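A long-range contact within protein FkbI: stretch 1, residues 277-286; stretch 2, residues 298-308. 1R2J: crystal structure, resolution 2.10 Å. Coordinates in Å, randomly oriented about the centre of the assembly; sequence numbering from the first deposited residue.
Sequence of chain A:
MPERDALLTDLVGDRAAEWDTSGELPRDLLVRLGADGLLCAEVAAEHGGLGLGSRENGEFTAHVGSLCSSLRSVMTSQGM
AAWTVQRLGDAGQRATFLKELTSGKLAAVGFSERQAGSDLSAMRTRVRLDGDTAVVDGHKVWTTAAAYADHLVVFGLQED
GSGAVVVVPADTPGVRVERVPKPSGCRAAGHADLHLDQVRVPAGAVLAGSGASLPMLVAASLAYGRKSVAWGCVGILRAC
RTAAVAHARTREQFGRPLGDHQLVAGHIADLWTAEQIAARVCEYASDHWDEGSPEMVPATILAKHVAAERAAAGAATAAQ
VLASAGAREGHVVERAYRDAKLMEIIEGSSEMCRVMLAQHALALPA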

ATOM      1  N   ILE A 277     -11.189 -16.241  -3.857  1.00 14.06           N
ATOM      2  CA  ILE A 277      -9.990 -16.447  -4.660  1.00 13.84           C
ATOM      3  C   ILE A 277      -8.852 -15.543  -4.178  1.00 14.96           C
ATOM      4  O   ILE A 277      -7.724 -16.002  -3.971  1.00 14.10           O
ATOM      5  N   ALA A 278      -9.153 -14.261  -3.999  1.00 13.48           N
ATOM      6  CA  ALA A 278      -8.152 -13.303  -3.534  1.00 16.02           C
ATOM      7  C   ALA A 278      -7.588 -13.697  -2.163  1.00 17.02           C
ATOM      8  O   ALA A 278      -6.384 -13.600  -1.920  1.00 17.73           O
ATOM      9  N   ALA A 279      -8.458 -14.149  -1.268  1.00 16.99           N
ATOM     10  CA  ALA A 279      -8.016 -14.550   0.064  1.00 16.06           C
ATOM     11  C   ALA A 279      -7.082 -15.765   0.023  1.00 16.88           C
ATOM     12  O   ALA A 279      -6.035 -15.781   0.678  1.00 15.54           O
ATOM     13  N   ARG A 280      -7.461 -16.780  -0.747  1.00 16.93           N
ATOM     14  CA  ARG A 280      -6.662 -17.992  -0.861  1.00 17.90           C
ATOM     15  C   ARG A 280      -5.256 -17.691  -1.361  1.00 17.68           C
ATOM     16  O   ARG A 280      -4.274 -18.156  -0.791  1.00 16.99           O
ATOM     17  N   VAL A 281      -5.162 -16.896  -2.424  1.00 18.74           N
ATOM     18  CA  VAL A 281      -3.862 -16.569  -2.993  1.00 19.90           C
ATOM     19  C   VAL A 281      -3.024 -15.731  -2.027  1.00 17.95           C
ATOM     20  O   VAL A 281      -1.797 -15.876  -1.967  1.00 16.40           O
ATOM     21  N   CYS A 282      -3.683 -14.872  -1.252  1.00 18.52           N
ATOM     22  CA  CYS A 282      -2.976 -14.029  -0.283  1.00 19.40           C
ATOM     23  C   CYS A 282      -2.441 -14.877   0.862  1.00 20.80           C
ATOM     24  O   CYS A 282      -1.333 -14.650   1.353  1.00 19.15           O
ATOM     25  N   GLU A 283      -3.239 -15.861   1.275  1.00 20.74           N
ATOM     26  CA  GLU A 283      -2.858 -16.764   2.350  1.00 21.45           C
ATOM     27  C   GLU A 283      -1.640 -17.600   1.944  1.00 21.36           C
ATOM     28  O   GLU A 283      -0.710 -17.791   2.732  1.00 20.75           O
ATOM     29  N   TYR A 284      -1.659 -18.093   0.711  1.00 19.97           N
ATOM     30  CA  TYR A 284      -0.566 -18.901   0.179  1.00 19.74           C
ATOM     31  C   TYR A 284       0.744 -18.104   0.157  1.00 20.48           C
ATOM     32  O   TYR A 284       1.803 -18.602   0.565  1.00 20.42           O
ATOM     33  N   ALA A 285       0.674 -16.867  -0.323  1.00 18.36           N
ATOM     34  CA  ALA A 285       1.863 -16.030  -0.391  1.00 20.06           C
ATOM     35  C   ALA A 285       2.360 -15.694   1.014  1.00 21.83           C
ATOM     36  O   ALA A 285       3.570 -15.640   1.257  1.00 21.02           O
ATOM     37  N   SER A 286       1.426 -15.478   1.938  1.00 21.85           N
ATOM     38  CA  SER A 286       1.790 -15.137   3.311  1.00 23.41           C
ATOM     39  C   SER A 286       2.493 -16.309   3.996  1.00 24.23           C
ATOM     40  O   SER A 286       3.411 -16.108   4.791  1.00 24.89           O
ATOM     41  N   PRO A 298       7.343 -14.940  -6.454  1.00 23.69           N
ATOM     42  CA  PRO A 298       6.299 -15.173  -7.463  1.00 23.32           C
ATOM     43  C   PRO A 298       4.896 -15.322  -6.876  1.00 21.96           C
ATOM     44  O   PRO A 298       3.915 -14.904  -7.485  1.00 21.67           O
ATOM     45  N   ALA A 299       4.801 -15.926  -5.697  1.00 20.77           N
ATOM     46  CA  ALA A 299       3.504 -16.096  -5.048  1.00 20.98           C
ATOM     47  C   ALA A 299       2.942 -14.740  -4.614  1.00 19.93           C
ATOM     48  O   ALA A 299       1.729 -14.535  -4.601  1.00 19.14           O
ATOM     49  N   THR A 300       3.831 -13.821  -4.256  1.00 18.46           N
ATOM     50  CA  THR A 300       3.425 -12.486  -3.841  1.00 19.35           C
ATOM     51  C   THR A 300       2.990 -11.657  -5.053  1.00 18.48           C
ATOM     52  O   THR A 300       1.999 -10.929  -4.989  1.00 17.43           O
ATOM     53  N   ILE A 301       3.731 -11.760  -6.153  1.00 17.84           N
ATOM     54  CA  ILE A 301       3.370 -11.032  -7.373  1.00 17.85           C
ATOM     55  C   ILE A 301       1.996 -11.557  -7.806  1.00 18.47           C
ATOM     56  O   ILE A 301       1.102 -10.800  -8.195  1.00 17.09           O
ATOM     57  N   LEU A 302       1.850 -12.874  -7.726  1.00 16.49           N
ATOM     58  CA  LEU A 302       0.613 -13.537  -8.096  1.00 17.28           C
ATOM     59  C   LEU A 302      -0.560 -13.039  -7.251  1.00 17.90           C
ATOM     60  O   LEU A 302      -1.626 -12.723  -7.783  1.00 15.93           O
ATOM     61  N   ALA A 303      -0.356 -12.951  -5.938  1.00 16.61           N
ATOM     62  CA  ALA A 303      -1.410 -12.498  -5.031  1.00 16.97           C
ATOM     63  C   ALA A 303      -1.853 -11.071  -5.313  1.00 17.70           C
ATOM     64  O   ALA A 303      -3.050 -10.774  -5.359  1.00 17.96           O
ATOM     65  N   LYS A 304      -0.888 -10.181  -5.489  1.00 16.38           N
ATOM     66  CA  LYS A 304      -1.210  -8.796  -5.759  1.00 16.60           C
ATOM     67  C   LYS A 304      -1.980  -8.700  -7.071  1.00 16.36           C
ATOM     68  O   LYS A 304      -3.018  -8.048  -7.143  1.00 16.54           O
ATOM     69  N   HIS A 305      -1.466  -9.370  -8.096  1.00 15.79           N
ATOM     70  CA  HIS A 305      -2.074  -9.355  -9.423  1.00 17.40           C
ATOM     71  C   HIS A 305      -3.535  -9.814  -9.432  1.00 17.38           C
ATOM     72  O   HIS A 305      -4.426  -9.081  -9.875  1.00 17.39           O
ATOM     73  N   VAL A 306      -3.775 -11.021  -8.933  1.00 18.40           N
ATOM     74  CA  VAL A 306      -5.120 -11.572  -8.894  1.00 18.82           C
ATOM     75  C   VAL A 306      -6.071 -10.797  -7.987  1.00 17.10           C
ATOM     76  O   VAL A 306      -7.200 -10.511  -8.378  1.00 15.63           O
ATOM     77  N   ALA A 307      -5.622 -10.461  -6.780  1.00 17.38           N
ATOM     78  CA  ALA A 307      -6.470  -9.734  -5.841  1.00 16.47           C
ATOM     79  C   ALA A 307      -6.865  -8.384  -6.426  1.00 16.98           C
ATOM     80  O   ALA A 307      -8.001  -7.945  -6.284  1.00 15.92           O
ATOM     81  N   ALA A 308      -5.927  -7.736  -7.109  1.00 17.54           N
ATOM     82  CA  ALA A 308      -6.201  -6.437  -7.703  1.00 17.10           C
ATOM     83  C   ALA A 308      -7.196  -6.542  -8.857  1.00 16.81           C
ATOM     84  O   ALA A 308      -8.192  -5.813  -8.885  1.00 16.54           O
TER

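The two stretches are helical segments running nearly antiparallel, with 158° between their N-to-C directions and axes that approach to 8.4 Å. At least one member of each pair in backbone register is alanine: the CA atoms of A285 and A299 lie 4.9 Å apart, those of V281 and A303 5.2 Å, and those of A278 and A307 4.6 Å. The contact buries 411 Å², summed over both sides, and no direct hydrogen bond crosses it.

Along stretch 2, P298 lies out of reach, and the packing starts at A299, whose CA-to-CB bond points toward stretch 1. A299 CB is 4.1 Å from A285 CB and 3.9 Å from Y284 CD2; Y284 (chi1 t, -178°) presents its ring obliquely to this methyl. The backbone takes part as well, since A285 CB sits 3.5 Å from A299 O. Water 1 donates to A299 O at 2.9 Å and to V281 O, also at 2.9 Å, so it bridges two carbonyls that already accept helical hydrogen bonds, from A303 N and A285 N respectively.

T300 (chi1 m, -67°) points sideways; its OG1 comes within 4.0 Å of A285 CB, but its hydrogen bond is made to a residue adjoining one of the stretches. L302 also leaves CA sideways, yet the end of its side chain comes nearer: chi1 t (175°) sets L302 CG 3.8 Å from V281 CG2, and chi2 p (66°) leaves L302 CD2 4.0 Å from the same methyl.

A303 points toward stretch 1 and meets three residues. A303 CB lies 4.1 Å from A285 CB, 3.9 Å from V281 CG2 and 4.4 Å from C282 SG. V281 CG2 comes closer still to the backbone, 3.5 Å from A303 CA. K304 points away and has its NZ hydrogen-bonded elsewhere in the structure.

V306 (chi1 m, -65°) points toward stretch 1, where it meets V281 (chi1 p, 67°), which has the largest covered area in the contact, 69 Å². The modelled separation of V281 CG1 and V306 CG2, 3.2 Å, is short for two methyls, and V306 CG2 also clashes with its own helix at L302 O, so the exact position of this methyl deserves caution.

A307 closes the contact. Both it and A278 point sideways, but A278 CB reaches 3.9 Å from A307 CA and 4.0 Å from A307 CB. C282 (chi1 m, -69°) adds a looser contact, with SG 4.4 Å from A307 CB.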

ATOM      1  CB  ILE A 277     -10.264 -16.158  -6.154  1.00 15.46           C
ATOM      2  CG1 ILE A 277     -11.156 -17.251  -6.742  1.00 15.11           C
ATOM      3  CG2 ILE A 277      -8.933 -16.097  -6.941  1.00 14.01           C
ATOM      4  CD1 ILE A 277     -11.580 -16.961  -8.156  1.00 14.57           C
ATOM      5  CB  ALA A 278      -8.766 -11.898  -3.472  1.00 14.22           C
ATOM      6  CB  ALA A 279      -9.227 -14.848   0.947  1.00 17.46           C
ATOM      7  CB  ARG A 280      -7.328 -18.985  -1.821  1.00 19.53           C
ATOM      8  CG  ARG A 280      -8.734 -19.449  -1.423  1.00 21.44           C
ATOM      9  CD  ARG A 280      -8.744 -20.195  -0.105  1.00 20.22           C
ATOM     10  NE  ARG A 280      -8.916 -19.307   1.041  1.00 20.34           N
ATOM     11  CZ  ARG A 280     -10.079 -18.790   1.427  1.00 20.45           C
ATOM     12  NH1 ARG A 280     -11.199 -19.064   0.764  1.00 20.70           N
ATOM     13  NH2 ARG A 280     -10.123 -18.007   2.492  1.00 20.99           N
ATOM     14  CB  VAL A 281      -4.032 -15.857  -4.368  1.00 21.89           C
ATOM     15  CG1 VAL A 281      -4.659 -14.486  -4.187  1.00 18.47           C
ATOM     16  CG2 VAL A 281      -2.693 -15.759  -5.067  1.00 26.62           C
ATOM     17  CB  CYS A 282      -3.901 -12.946   0.273  1.00 18.32           C
ATOM     18  SG  CYS A 282      -4.360 -11.696  -0.941  1.00 20.78           S
ATOM     19  CB  GLU A 283      -4.034 -17.687   2.686  1.00 22.85           C
ATOM     20  CG  GLU A 283      -5.199 -16.974   3.368  1.00 21.93           C
ATOM     21  CD  GLU A 283      -6.488 -17.756   3.267  1.00 24.11           C
ATOM     22  OE1 GLU A 283      -7.542 -17.242   3.695  1.00 23.43           O
ATOM     23  OE2 GLU A 283      -6.451 -18.889   2.752  1.00 23.29           O
ATOM     24  CB  TYR A 284      -0.914 -19.357  -1.240  1.00 21.92           C
ATOM     25  CG  TYR A 284       0.111 -20.254  -1.888  1.00 21.69           C
ATOM     26  CD1 TYR A 284       0.163 -21.619  -1.595  1.00 22.31           C
ATOM     27  CD2 TYR A 284       1.018 -19.745  -2.815  1.00 22.28           C
ATOM     28  CE1 TYR A 284       1.094 -22.454  -2.222  1.00 22.79           C
ATOM     29  CE2 TYR A 284       1.954 -20.569  -3.442  1.00 21.68           C
ATOM     30  CZ  TYR A 284       1.982 -21.919  -3.143  1.00 21.03           C
ATOM     31  OH  TYR A 284       2.892 -22.730  -3.776  1.00 23.70           O
ATOM     32  CB  ALA A 285       1.564 -14.751  -1.161  1.00 20.43           C
ATOM     33  CB  SER A 286       0.551 -14.715   4.107  1.00 24.75           C
ATOM     34  OG  SER A 286      -0.211 -15.844   4.504  1.00 35.63           O
ATOM     35  CB  PRO A 298       6.777 -16.439  -8.176  1.00 23.89           C
ATOM     36  CG  PRO A 298       7.537 -17.170  -7.101  1.00 23.84           C
ATOM     37  CD  PRO A 298       8.310 -16.054  -6.429  1.00 23.47           C
ATOM     38  CB  ALA A 299       3.632 -17.013  -3.851  1.00 21.05           C
ATOM     39  CB  THR A 300       4.571 -11.770  -3.093  1.00 20.96           C
ATOM     40  OG1 THR A 300       4.822 -12.447  -1.851  1.00 20.74           O
ATOM     41  CG2 THR A 300       4.206 -10.313  -2.814  1.00 23.02           C
ATOM     42  CB  ILE A 301       4.384 -11.302  -8.514  1.00 18.78           C
ATOM     43  CG1 ILE A 301       5.733 -10.632  -8.200  1.00 18.66           C
ATOM     44  CG2 ILE A 301       3.827 -10.785  -9.833  1.00 19.27           C
ATOM     45  CD1 ILE A 301       6.889 -11.135  -9.074  1.00 17.14           C
ATOM     46  CB  LEU A 302       0.776 -15.047  -7.925  1.00 19.46           C
ATOM     47  CG  LEU A 302      -0.469 -15.899  -8.146  1.00 21.56           C
ATOM     48  CD1 LEU A 302      -0.887 -15.820  -9.584  1.00 21.01           C
ATOM     49  CD2 LEU A 302      -0.165 -17.334  -7.760  1.00 26.32           C
ATOM     50  CB  ALA A 303      -0.946 -12.616  -3.593  1.00 15.67           C
ATOM     51  CB  LYS A 304       0.073  -7.952  -5.825  1.00 17.80           C
ATOM     52  CG  LYS A 304      -0.165  -6.472  -6.064  1.00 18.89           C
ATOM     53  CD  LYS A 304      -0.198  -6.128  -7.545  1.00 19.55           C
ATOM     54  CE  LYS A 304      -0.871  -4.777  -7.780  1.00 19.83           C
ATOM     55  NZ  LYS A 304      -1.226  -4.569  -9.218  1.00 17.70           N
ATOM     56  CB  HIS A 305      -1.241 -10.221 -10.379  1.00 15.70           C
ATOM     57  CG  HIS A 305      -1.758 -10.244 -11.783  1.00 18.46           C
ATOM     58  ND1 HIS A 305      -1.931  -9.098 -12.533  1.00 20.07           N
ATOM     59  CD2 HIS A 305      -2.114 -11.277 -12.584  1.00 18.22           C
ATOM     60  CE1 HIS A 305      -2.372  -9.426 -13.736  1.00 18.88           C
ATOM     61  NE2 HIS A 305      -2.492 -10.740 -13.793  1.00 18.41           N
ATOM     62  CB  VAL A 306      -5.103 -13.046  -8.444  1.00 21.78           C
ATOM     63  CG1 VAL A 306      -4.386 -13.900  -9.476  1.00 22.07           C
ATOM     64  CG2 VAL A 306      -4.409 -13.166  -7.117  1.00 27.24           C
ATOM     65  CB  ALA A 307      -5.746  -9.548  -4.505  1.00 17.78           C
ATOM     66  CB  ALA A 308      -4.900  -5.791  -8.173  1.00 19.25           C
TER
HETATM   67  O   HOH W   1       0.062 -16.857  -3.927  1.00 21.07           O